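Local coordinates for protein acidocalcisomal pyrophosphatase (Trypanosoma brucei brucei, PDB 5C5V) that probably hydrolyses inorganic diphosphate with the help of magnesium ions, as a soluble pyrophosphatase that also carries an EF-hand region, at residues Q95-E100 and F114-E119; H130-Y135 and N153-I158; M149-F154 and V238-V243; V226-T231 and V260-N265. All blocks are in the same frame, centred on the assembly; numbering follows the deposited sequence.

Interaction 1 of 4, residues Q95-E100 and F114-E119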
# COMPACT_ATOMS: atom_id res chain seq x y z
N GLN A 95 22.12 -5.23 -20.80
CA GLN A 95 21.57 -4.00 -20.22
C GLN A 95 20.87 -3.20 -21.30
O GLN A 95 21.47 -2.84 -22.30
CB GLN A 95 22.68 -3.17 -19.58
CG GLN A 95 22.26 -1.78 -19.15
CD GLN A 95 21.22 -1.80 -18.06
OE1 GLN A 95 21.43 -2.38 -16.99
NE2 GLN A 95 20.07 -1.19 -18.33
N LEU A 96 19.58 -2.93 -21.10
CA LEU A 96 18.86 -2.08 -22.05
C LEU A 96 19.33 -0.66 -21.86
O LEU A 96 19.36 -0.15 -20.75
CB LEU A 96 17.35 -2.19 -21.85
CG LEU A 96 16.53 -1.58 -23.00
CD1 LEU A 96 16.86 -2.28 -24.32
CD2 LEU A 96 15.03 -1.67 -22.70
N VAL A 97 19.75 -0.03 -22.95
CA VAL A 97 20.26 1.33 -22.90
C VAL A 97 19.45 2.18 -23.86
O VAL A 97 19.15 1.75 -24.98
CB VAL A 97 21.75 1.40 -23.26
CG1 VAL A 97 22.23 2.84 -23.21
CG2 VAL A 97 22.57 0.54 -22.30
N VAL A 98 19.07 3.38 -23.42
CA VAL A 98 18.25 4.26 -24.23
C VAL A 98 19.00 5.55 -24.56
O VAL A 98 19.60 6.18 -23.68
CB VAL A 98 16.93 4.60 -23.53
CG1 VAL A 98 16.09 5.47 -24.41
CG2 VAL A 98 16.16 3.33 -23.23
N HIS A 99 19.03 5.92 -25.83
CA HIS A 99 19.63 7.19 -26.22
C HIS A 99 18.65 8.05 -27.02
O HIS A 99 17.96 7.54 -27.90
CB HIS A 99 20.90 6.96 -27.02
CG HIS A 99 22.10 6.69 -26.16
ND1 HIS A 99 23.11 5.83 -26.54
CD2 HIS A 99 22.45 7.18 -24.94
CE1 HIS A 99 24.02 5.79 -25.58
NE2 HIS A 99 23.65 6.59 -24.60
N GLU A 100 18.62 9.34 -26.72
CA GLU A 100 17.82 10.28 -27.48
C GLU A 100 18.65 10.94 -28.57
O GLU A 100 19.83 11.21 -28.39
CB GLU A 100 17.23 11.34 -26.55
CG GLU A 100 16.42 10.77 -25.40
CD GLU A 100 16.00 11.82 -24.40
OE1 GLU A 100 16.88 12.30 -23.64
OE2 GLU A 100 14.80 12.19 -24.38
N PHE A 114 19.57 0.15 -27.24
CA PHE A 114 20.76 -0.66 -27.40
C PHE A 114 20.81 -1.79 -26.39
O PHE A 114 20.13 -1.76 -25.37
CB PHE A 114 22.01 0.20 -27.26
CG PHE A 114 22.09 1.32 -28.25
CD1 PHE A 114 22.91 1.19 -29.37
CD2 PHE A 114 21.37 2.49 -28.07
CE1 PHE A 114 22.99 2.21 -30.29
CE2 PHE A 114 21.45 3.52 -28.99
CZ PHE A 114 22.27 3.38 -30.11
N PHE A 115 21.65 -2.77 -26.68
CA PHE A 115 22.05 -3.76 -25.70
C PHE A 115 23.50 -3.52 -25.37
O PHE A 115 24.32 -3.31 -26.26
CB PHE A 115 21.87 -5.19 -26.21
CG PHE A 115 20.48 -5.71 -26.11
CD1 PHE A 115 19.45 -4.88 -25.71
CD2 PHE A 115 20.19 -7.03 -26.38
CE1 PHE A 115 18.17 -5.36 -25.61
CE2 PHE A 115 18.90 -7.51 -26.28
CZ PHE A 115 17.89 -6.67 -25.89
N ARG A 116 23.80 -3.51 -24.08
CA ARG A 116 25.18 -3.57 -23.63
C ARG A 116 25.35 -4.93 -22.97
O ARG A 116 24.77 -5.18 -21.93
CB ARG A 116 25.49 -2.47 -22.63
CG ARG A 116 26.93 -2.46 -22.12
CD ARG A 116 26.99 -1.34 -21.12
NE ARG A 116 26.78 -0.07 -21.79
CZ ARG A 116 26.37 1.03 -21.16
NH1 ARG A 116 26.10 0.97 -19.86
NH2 ARG A 116 26.18 2.16 -21.83
N ASP A 117 26.11 -5.81 -23.61
CA ASP A 117 26.45 -7.08 -23.00
C ASP A 117 27.33 -6.80 -21.78
O ASP A 117 28.42 -6.23 -21.92
CB ASP A 117 27.14 -7.98 -24.03
CG ASP A 117 27.33 -9.39 -23.54
OD1 ASP A 117 27.01 -10.31 -24.31
OD2 ASP A 117 27.82 -9.60 -22.41
N LEU A 118 26.86 -7.15 -20.59
CA LEU A 118 27.56 -6.78 -19.35
C LEU A 118 28.86 -7.57 -19.13
O LEU A 118 29.67 -7.20 -18.28
CB LEU A 118 26.64 -6.94 -18.14
CG LEU A 118 25.50 -5.91 -18.11
CD1 LEU A 118 24.79 -5.91 -16.78
CD2 LEU A 118 26.01 -4.51 -18.45
N GLU A 119 29.05 -8.65 -19.88
CA GLU A 119 30.27 -9.43 -19.78
C GLU A 119 31.31 -8.99 -20.80
O GLU A 119 32.50 -8.88 -20.48
CB GLU A 119 29.95 -10.92 -19.92
CG GLU A 119 29.08 -11.49 -18.80
CD GLU A 119 29.56 -11.10 -17.39
OE1 GLU A 119 30.74 -11.38 -17.06
OE2 GLU A 119 28.76 -10.52 -16.61

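Interaction 2 of 4, residues H130-Y135 and N153-I158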
# COMPACT_ATOMS: atom_id res chain seq x y z
N HIS A 130 11.25 -5.76 -31.53
CA HIS A 130 11.61 -7.15 -31.76
C HIS A 130 12.48 -7.75 -30.68
O HIS A 130 12.41 -8.94 -30.43
CB HIS A 130 12.31 -7.30 -33.11
CG HIS A 130 11.53 -6.71 -34.25
ND1 HIS A 130 10.21 -7.04 -34.48
CD2 HIS A 130 11.88 -5.82 -35.20
CE1 HIS A 130 9.78 -6.36 -35.53
NE2 HIS A 130 10.77 -5.61 -35.98
N ASP A 131 13.31 -6.94 -30.04
CA ASP A 131 14.37 -7.50 -29.21
C ASP A 131 14.11 -7.48 -27.70
O ASP A 131 14.80 -8.19 -26.96
CB ASP A 131 15.67 -6.78 -29.54
CG ASP A 131 16.11 -7.04 -30.96
OD1 ASP A 131 16.24 -8.22 -31.32
OD2 ASP A 131 16.28 -6.07 -31.72
N ILE A 132 13.14 -6.70 -27.25
CA ILE A 132 12.72 -6.77 -25.85
C ILE A 132 11.75 -7.92 -25.67
O ILE A 132 10.75 -8.00 -26.37
CB ILE A 132 12.06 -5.46 -25.38
CG1 ILE A 132 13.06 -4.31 -25.46
CG2 ILE A 132 11.56 -5.61 -23.96
CD1 ILE A 132 12.45 -2.96 -25.14
N PRO A 133 12.06 -8.85 -24.74
CA PRO A 133 11.19 -10.02 -24.56
C PRO A 133 9.80 -9.59 -24.12
O PRO A 133 9.66 -8.72 -23.28
CB PRO A 133 11.89 -10.82 -23.45
CG PRO A 133 13.27 -10.27 -23.35
CD PRO A 133 13.18 -8.83 -23.78
N LEU A 134 8.78 -10.18 -24.73
CA LEU A 134 7.40 -9.96 -24.33
C LEU A 134 7.18 -10.53 -22.93
O LEU A 134 6.65 -9.85 -22.05
CB LEU A 134 6.45 -10.60 -25.34
CG LEU A 134 4.96 -10.66 -24.98
CD1 LEU A 134 4.42 -9.26 -24.69
CD2 LEU A 134 4.19 -11.32 -26.11
N TYR A 135 7.61 -11.78 -22.74
CA TYR A 135 7.49 -12.48 -21.47
C TYR A 135 8.73 -12.28 -20.61
O TYR A 135 9.85 -12.47 -21.09
CB TYR A 135 7.28 -13.98 -21.70
CG TYR A 135 6.02 -14.30 -22.44
CD1 TYR A 135 4.81 -14.45 -21.76
CD2 TYR A 135 6.01 -14.43 -23.83
CE1 TYR A 135 3.64 -14.72 -22.43
CE2 TYR A 135 4.85 -14.71 -24.51
CZ TYR A 135 3.66 -14.85 -23.80
OH TYR A 135 2.49 -15.12 -24.46
N ASN A 153 6.67 -7.41 -20.43
CA ASN A 153 7.34 -6.14 -20.62
C ASN A 153 6.43 -5.16 -21.34
O ASN A 153 5.83 -5.48 -22.37
CB ASN A 153 8.65 -6.31 -21.36
CG ASN A 153 9.80 -6.60 -20.43
OD1 ASN A 153 9.85 -6.05 -19.33
ND2 ASN A 153 10.71 -7.47 -20.84
N PHE A 154 6.34 -3.96 -20.77
CA PHE A 154 5.52 -2.89 -21.30
C PHE A 154 6.44 -1.76 -21.72
O PHE A 154 7.27 -1.30 -20.94
CB PHE A 154 4.50 -2.42 -20.23
CG PHE A 154 3.84 -1.08 -20.52
CD1 PHE A 154 2.77 -0.98 -21.40
CD2 PHE A 154 4.25 0.07 -19.87
CE1 PHE A 154 2.13 0.26 -21.64
CE2 PHE A 154 3.62 1.31 -20.10
CZ PHE A 154 2.56 1.40 -20.99
N ILE A 155 6.32 -1.35 -22.97
CA ILE A 155 7.08 -0.21 -23.44
C ILE A 155 6.21 1.03 -23.37
O ILE A 155 5.21 1.13 -24.09
CB ILE A 155 7.58 -0.40 -24.88
CG1 ILE A 155 8.41 -1.68 -24.98
CG2 ILE A 155 8.36 0.83 -25.34
CD1 ILE A 155 8.60 -2.17 -26.39
N CYS A 156 6.58 1.97 -22.51
CA CYS A 156 5.82 3.21 -22.41
C CYS A 156 6.19 4.18 -23.53
O CYS A 156 7.33 4.62 -23.63
CB CYS A 156 6.05 3.88 -21.06
SG CYS A 156 5.13 5.44 -20.87
N GLU A 157 5.21 4.49 -24.36
CA GLU A 157 5.35 5.49 -25.42
C GLU A 157 4.84 6.85 -24.93
O GLU A 157 5.42 7.90 -25.22
CB GLU A 157 4.57 5.05 -26.66
CG GLU A 157 5.08 3.73 -27.24
CD GLU A 157 4.15 3.08 -28.27
OE1 GLU A 157 2.91 3.16 -28.10
OE2 GLU A 157 4.68 2.48 -29.23
N ILE A 158 3.73 6.83 -24.19
CA ILE A 158 3.10 8.07 -23.73
C ILE A 158 2.84 8.09 -22.23
O ILE A 158 1.91 7.46 -21.73
CB ILE A 158 1.78 8.30 -24.47
CG1 ILE A 158 2.05 8.34 -25.97
CG2 ILE A 158 1.09 9.59 -23.98
CD1 ILE A 158 0.81 8.50 -26.79

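Interaction 3 of 4, residues M149-F154 and V238-V243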
# COMPACT_ATOMS: atom_id res chain seq x y z
N MET A 149 2.21 -17.69 -14.87
CA MET A 149 3.03 -16.52 -15.06
C MET A 149 2.16 -15.38 -15.54
O MET A 149 1.19 -15.60 -16.28
CB MET A 149 4.16 -16.79 -16.07
CG MET A 149 4.74 -18.23 -16.05
N ASN A 150 2.46 -14.16 -15.10
CA ASN A 150 1.81 -12.96 -15.60
C ASN A 150 2.76 -11.81 -15.42
O ASN A 150 2.57 -10.96 -14.56
CB ASN A 150 0.49 -12.69 -14.87
CG ASN A 150 -0.35 -11.57 -15.53
OD1 ASN A 150 0.13 -10.82 -16.39
ND2 ASN A 150 -1.59 -11.43 -15.10
N ARG A 151 3.81 -11.80 -16.22
CA ARG A 151 4.83 -10.78 -16.11
C ARG A 151 5.28 -10.44 -17.52
O ARG A 151 5.99 -11.22 -18.17
CB ARG A 151 5.99 -11.24 -15.23
CG ARG A 151 6.96 -10.12 -14.85
CD ARG A 151 8.08 -10.59 -13.87
NE ARG A 151 7.60 -10.57 -12.49
CZ ARG A 151 7.74 -9.55 -11.63
NH1 ARG A 151 8.38 -8.43 -11.97
NH2 ARG A 151 7.26 -9.68 -10.39
N TYR A 152 4.81 -9.29 -18.00
CA TYR A 152 5.03 -8.84 -19.36
C TYR A 152 5.84 -7.57 -19.42
O TYR A 152 5.71 -6.71 -18.57
CB TYR A 152 3.68 -8.60 -20.05
CG TYR A 152 2.85 -9.84 -20.24
CD1 TYR A 152 2.92 -10.57 -21.43
CD2 TYR A 152 1.99 -10.30 -19.24
CE1 TYR A 152 2.16 -11.70 -21.62
CE2 TYR A 152 1.22 -11.43 -19.43
CZ TYR A 152 1.31 -12.14 -20.62
OH TYR A 152 0.56 -13.28 -20.83
N ASN A 153 6.67 -7.41 -20.43
CA ASN A 153 7.34 -6.14 -20.62
C ASN A 153 6.43 -5.16 -21.34
O ASN A 153 5.83 -5.48 -22.37
CB ASN A 153 8.65 -6.31 -21.36
CG ASN A 153 9.80 -6.60 -20.43
OD1 ASN A 153 9.85 -6.05 -19.33
ND2 ASN A 153 10.71 -7.47 -20.84
N PHE A 154 6.34 -3.96 -20.77
CA PHE A 154 5.52 -2.89 -21.30
C PHE A 154 6.44 -1.76 -21.72
O PHE A 154 7.27 -1.30 -20.94
CB PHE A 154 4.50 -2.42 -20.23
CG PHE A 154 3.84 -1.08 -20.52
CD1 PHE A 154 2.77 -0.98 -21.40
CD2 PHE A 154 4.25 0.07 -19.87
CE1 PHE A 154 2.13 0.26 -21.64
CE2 PHE A 154 3.62 1.31 -20.10
CZ PHE A 154 2.56 1.40 -20.99
N VAL A 238 10.76 0.93 -20.01
CA VAL A 238 10.23 -0.42 -20.09
C VAL A 238 10.12 -1.01 -18.70
O VAL A 238 11.07 -0.96 -17.93
CB VAL A 238 11.14 -1.34 -20.96
CG1 VAL A 238 10.53 -2.73 -21.10
CG2 VAL A 238 11.40 -0.71 -22.34
N SER A 239 8.97 -1.57 -18.35
CA SER A 239 8.87 -2.14 -17.02
C SER A 239 7.89 -3.29 -16.97
O SER A 239 7.04 -3.45 -17.84
CB SER A 239 8.46 -1.07 -16.02
OG SER A 239 7.23 -0.48 -16.43
N ALA A 240 8.04 -4.11 -15.94
CA ALA A 240 7.29 -5.34 -15.83
C ALA A 240 5.87 -5.06 -15.38
O ALA A 240 5.65 -4.33 -14.40
CB ALA A 240 7.98 -6.31 -14.87
N VAL A 241 4.90 -5.60 -16.10
CA VAL A 241 3.51 -5.37 -15.74
C VAL A 241 2.73 -6.67 -15.67
O VAL A 241 3.14 -7.70 -16.19
CB VAL A 241 2.79 -4.43 -16.74
CG1 VAL A 241 3.52 -3.11 -16.87
CG2 VAL A 241 2.59 -5.11 -18.09
N LYS A 242 1.60 -6.58 -14.99
CA LYS A 242 0.65 -7.67 -14.84
C LYS A 242 -0.60 -7.35 -15.64
O LYS A 242 -1.19 -6.30 -15.47
CB LYS A 242 0.30 -7.88 -13.37
CG LYS A 242 -0.80 -8.88 -13.15
CD LYS A 242 -0.76 -9.46 -11.74
CE LYS A 242 -1.65 -8.71 -10.80
NZ LYS A 242 -1.71 -9.44 -9.49
N VAL A 243 -0.99 -8.26 -16.52
CA VAL A 243 -2.16 -8.07 -17.37
C VAL A 243 -3.46 -8.39 -16.61
O VAL A 243 -3.55 -9.44 -15.97
CB VAL A 243 -2.05 -8.96 -18.62
CG1 VAL A 243 -3.42 -9.16 -19.27
CG2 VAL A 243 -1.02 -8.39 -19.59

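Interaction 4 of 4, residues V226-T231 and V260-N265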
# COMPACT_ATOMS: atom_id res chain seq x y z
N VAL A 226 -2.60 -0.11 -21.65
CA VAL A 226 -2.82 1.00 -20.74
C VAL A 226 -2.39 0.57 -19.35
O VAL A 226 -2.98 -0.36 -18.78
CB VAL A 226 -4.31 1.43 -20.73
CG1 VAL A 226 -4.45 2.79 -20.07
CG2 VAL A 226 -4.85 1.47 -22.14
N GLU A 227 -1.38 1.21 -18.80
CA GLU A 227 -0.92 0.84 -17.46
C GLU A 227 -1.52 1.79 -16.40
O GLU A 227 -1.31 3.00 -16.44
CB GLU A 227 0.60 0.84 -17.41
CG GLU A 227 1.19 0.21 -16.17
CD GLU A 227 1.15 1.14 -14.96
OE1 GLU A 227 1.32 2.37 -15.14
OE2 GLU A 227 0.95 0.64 -13.83
N ILE A 228 -2.28 1.23 -15.46
CA ILE A 228 -3.17 2.07 -14.63
C ILE A 228 -2.59 2.39 -13.25
O ILE A 228 -3.28 2.92 -12.40
CB ILE A 228 -4.54 1.40 -14.43
CG1 ILE A 228 -4.38 0.10 -13.65
CG2 ILE A 228 -5.20 1.14 -15.78
CD1 ILE A 228 -5.66 -0.70 -13.53
N GLY A 229 -1.33 2.07 -13.03
CA GLY A 229 -0.70 2.35 -11.75
C GLY A 229 -0.59 3.84 -11.49
O GLY A 229 -0.97 4.66 -12.33
N MET A 230 -0.09 4.20 -10.31
CA MET A 230 -0.08 5.59 -9.89
C MET A 230 1.18 6.33 -10.32
O MET A 230 1.22 7.55 -10.27
CB MET A 230 -0.24 5.69 -8.38
CG MET A 230 1.00 5.27 -7.64
SD MET A 230 0.73 5.11 -5.86
CE MET A 230 2.46 4.81 -5.40
N THR A 231 2.20 5.58 -10.76
CA THR A 231 3.50 6.17 -11.10
C THR A 231 3.58 6.55 -12.58
O THR A 231 3.24 5.75 -13.44
CB THR A 231 4.67 5.20 -10.80
OG1 THR A 231 4.54 4.66 -9.48
CG2 THR A 231 6.00 5.92 -10.92
N VAL A 260 -5.54 -3.72 -20.49
CA VAL A 260 -5.44 -3.05 -19.20
C VAL A 260 -4.45 -3.82 -18.37
O VAL A 260 -4.58 -5.03 -18.19
CB VAL A 260 -6.81 -2.99 -18.46
CG1 VAL A 260 -6.64 -2.32 -17.08
CG2 VAL A 260 -7.85 -2.23 -19.28
N CYS A 261 -3.44 -3.12 -17.85
CA CYS A 261 -2.42 -3.79 -17.06
C CYS A 261 -1.96 -2.90 -15.94
O CYS A 261 -2.28 -1.70 -15.91
CB CYS A 261 -1.22 -4.18 -17.95
SG CYS A 261 -0.36 -2.75 -18.66
N ILE A 262 -1.21 -3.46 -15.00
CA ILE A 262 -0.66 -2.65 -13.93
C ILE A 262 0.76 -3.06 -13.58
O ILE A 262 1.08 -4.24 -13.53
CB ILE A 262 -1.53 -2.70 -12.65
CG1 ILE A 262 -0.97 -1.73 -11.61
CG2 ILE A 262 -1.61 -4.12 -12.11
CD1 ILE A 262 -1.87 -1.55 -10.42
N SER A 263 1.59 -2.06 -13.34
CA SER A 263 2.98 -2.25 -12.96
C SER A 263 3.15 -3.17 -11.76
O SER A 263 2.49 -3.01 -10.73
CB SER A 263 3.62 -0.89 -12.65
OG SER A 263 4.86 -1.08 -11.98
N HIS A 264 4.06 -4.12 -11.87
CA HIS A 264 4.37 -5.00 -10.76
C HIS A 264 5.02 -4.23 -9.61
O HIS A 264 5.23 -4.79 -8.55
CB HIS A 264 5.30 -6.13 -11.22
CG HIS A 264 4.58 -7.32 -11.77
ND1 HIS A 264 3.99 -8.27 -10.96
CD2 HIS A 264 4.33 -7.71 -13.04
CE1 HIS A 264 3.43 -9.20 -11.72
NE2 HIS A 264 3.62 -8.88 -12.98
N ASN A 265 5.33 -2.95 -9.83
CA ASN A 265 5.89 -2.09 -8.79
C ASN A 265 4.89 -1.20 -8.07
O ASN A 265 5.24 -0.50 -7.13
CB ASN A 265 6.99 -1.21 -9.38
CG ASN A 265 8.28 -1.93 -9.45
OD1 ASN A 265 8.56 -2.80 -8.61
ND2 ASN A 265 9.10 -1.62 -10.48

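Interaction 1 of 4, residues Q95-E100 and F114-E119
The beta hairpin formed by strands 94-101 and 110-117 brings Gln95, Leu96 and Val97 opposite Arg116, Phe115 and Phe114. Two hydrogen-bonded pairs flank one non-hydrogen-bonded pair. In the first, Gln95 N gives an almost straight bond to Arg116 O (2.9 Å, 177° at the hydrogen), and Arg116 N returns one to Gln95 O. In the second, Phe114 N meets Val97 O at 2.8 Å and Val97 N meets Phe114 O. Leu96 and Phe115 pair between them, their side chains on the other face from Gln95, Val97, Phe114 and Arg116. Leu96 CD1 reaches the edge of the Phe115 ring in its plane, 3.6 Å from CE1. The hairpin belongs to a three-stranded antiparallel sheet, with strand 123-126 beyond strand 110-117. On the sheet face carrying Val97 and Arg116, Val97 CG2 sits over the centre of the Arg116 guanidinium, 4.0 Å from Arg116 CZ. The chi3 bend of Arg116 (-66°) turns NE out of the extended line of the chain. That guanidinium also makes salt bridges to Glu123 and to Glu145 of the second subunit. His99 turns its edge to the face of Phe114 in an offset edge-to-face pair, centroids 5.5 Å apart. Gln95 NE2 bonds Leu96 O at 2.7 Å and Lys143 O of the second subunit, and Gln95 OE1 accepts from Arg141 NH1 there. Gln95 also joins a parallel ladder that carries the sheet into that subunit.

Interaction 2 of 4, residues H130-Y135 and N153-I158
Asn153 makes two hydrogen bonds, one to the carbonyl of Pro133 and one to that of Leu134. Its side-chain ND2 donates to Pro133 O (2.9 Å), and its main-chain N donates to Leu134 O (2.9 Å). The contact joins the segment after the short helix 128-131 to strand 152-156 of the large mixed sheet of the pyrophosphatase fold. Pro133 O lies near the plane of the Asn153 amide, 10° out of it, and the bond is slightly bent (156° at the hydrogen). The two bonds hold backbone and side chain of the same residue, which should limit rotation of the amide. Ile132 packs beside this polar pair. Its CG2 is 3.7 Å from Asn153 ND2, and the two side chains cross at about a right angle. This branch stands anti to the backbone N of Ile132, while CG1 is anti to the carbonyl carbon (chi1 -62°). Further out, Gln203 uses both ends of its amide on segment 130-135: OE1 accepts from Leu134 N and NE2 donates to His130 O. The Leu134 side chain packs on Ile323 and His327 of helix 316-336. Pro133 packs on Val140 and Asn153 on Thr142, both of the second subunit. The side chain of Ile155 is about 10 Å from a bound magnesium ion. Ile132 CD1 meets Ile155 CD1, methyl to methyl, at 4.1 Å.

Interaction 3 of 4, residues M149-F154 and V238-V243
Asn150 docks its side-chain amide on the backbone of Val243 through two hydrogen bonds. Asn150 OD1 accepts from Val243 N at 2.8 Å. Asn150 ND2 donates to Val243 O at 2.9 Å, on a lone pair and almost straight (169° at the hydrogen). The amide thus takes up both polar groups of one residue, much as a neighbouring strand would. Standing anti to the backbone N (chi1 -170°), Asn150 CG comes next to Val243 N. Lys242 CG lies 3.3 Å from Asn150 ND2, the two side chains crossing at about a right angle. Lys242 NZ continues away to hydrogen-bond Cys269 O. Backbone bonds follow in two reciprocal pairs. Tyr152 and Val241 exchange one pair, with Val241 N 2.8 Å from Tyr152 O. In the other, Phe154 N to Ser239 O and Ser239 N to Phe154 O are both 3.1 Å. Asn153 and Ala240 form the non-hydrogen-bonded pair between them. This is antiparallel pairing of strands 152-156 and 238-251, neighbours in the mixed sheet of the pyrophosphatase fold. Arg151 CA to Val241 O and Ala240 CA to Tyr152 O are CA-H...O contacts. Apolar contacts line the face of Tyr152, Phe154 and Val241. Val243 CG2 lies obliquely by the Tyr152 ring, 3.6 Å from CD2, and helix 316-336 packs on both. Val241 CG1 meets Phe154 CB at 3.6 Å. On the other face, Ala240 CB touches Arg151 NH1 at 3.6 Å.

Interaction 4 of 4, residues V226-T231 and V260-N265
Glu227 OE2 is gripped by two backbone N-H groups that reach it from opposite faces of the carboxylate plane. Ser263 N comes across the contact at 2.8 Å, on the anti side and fairly straight (166° at the hydrogen). Gly229 N, from the same segment, donates from above the plane, also at 2.8 Å. The side chain bends at chi2 (-79°), which turns CD out of the extended line of the chain. The other oxygen, OE1, accepts from Asn197 ND2, so both oxygens of this buried carboxylate have donors. Such donors would probably favour the charged form. Earlier along the two strands, Val226 O accepts from Cys261 N at 2.9 Å; next, Cys261 O accepts from Ile228 N, nearly along the C=O axis. Glu227 CB lies 3.9 Å from Cys261 SG. Ile228 CG2 and CD1 both meet Val260 CG1 at 4.0 Å, and helix 285-295 packs on Ile228 and Val226. Ser263 OG accepts from Asn265 N in an ST turn as the strand ends. The backbone bonds make a parallel pairing of strands 224-227 and 254-263, in the pyrophosphatase sheet whose strand 224-227 begins at the magnesium ligand Asp224.

Overall arrangement
Interactions 3 and 4 lie within the mixed sheet of the pyrophosphatase fold, and interaction 2 joins segment 130-135 to its strand 152-156, while interaction 1 belongs to the separate hairpin sheet. Interactions 2 and 3 both use strand 152-156 and have centres 9 Å apart. Interactions 3 and 4 are equally close, and Lys242 N probably bonds Ile262 O between them (2.8 Å). Interaction 1 joins this group by packing: Leu96 CD2 lies 3.8 Å from Ile132 CD1 and also touches Val238. Interactions 1, 2 and 3 meet the second subunit, whereas interaction 4 reaches the third. Toward the active site, the side chains of Phe154 and Val226 are about 10 and 9 Å from the bound imidodiphosphate. Interaction 1 lies away from it.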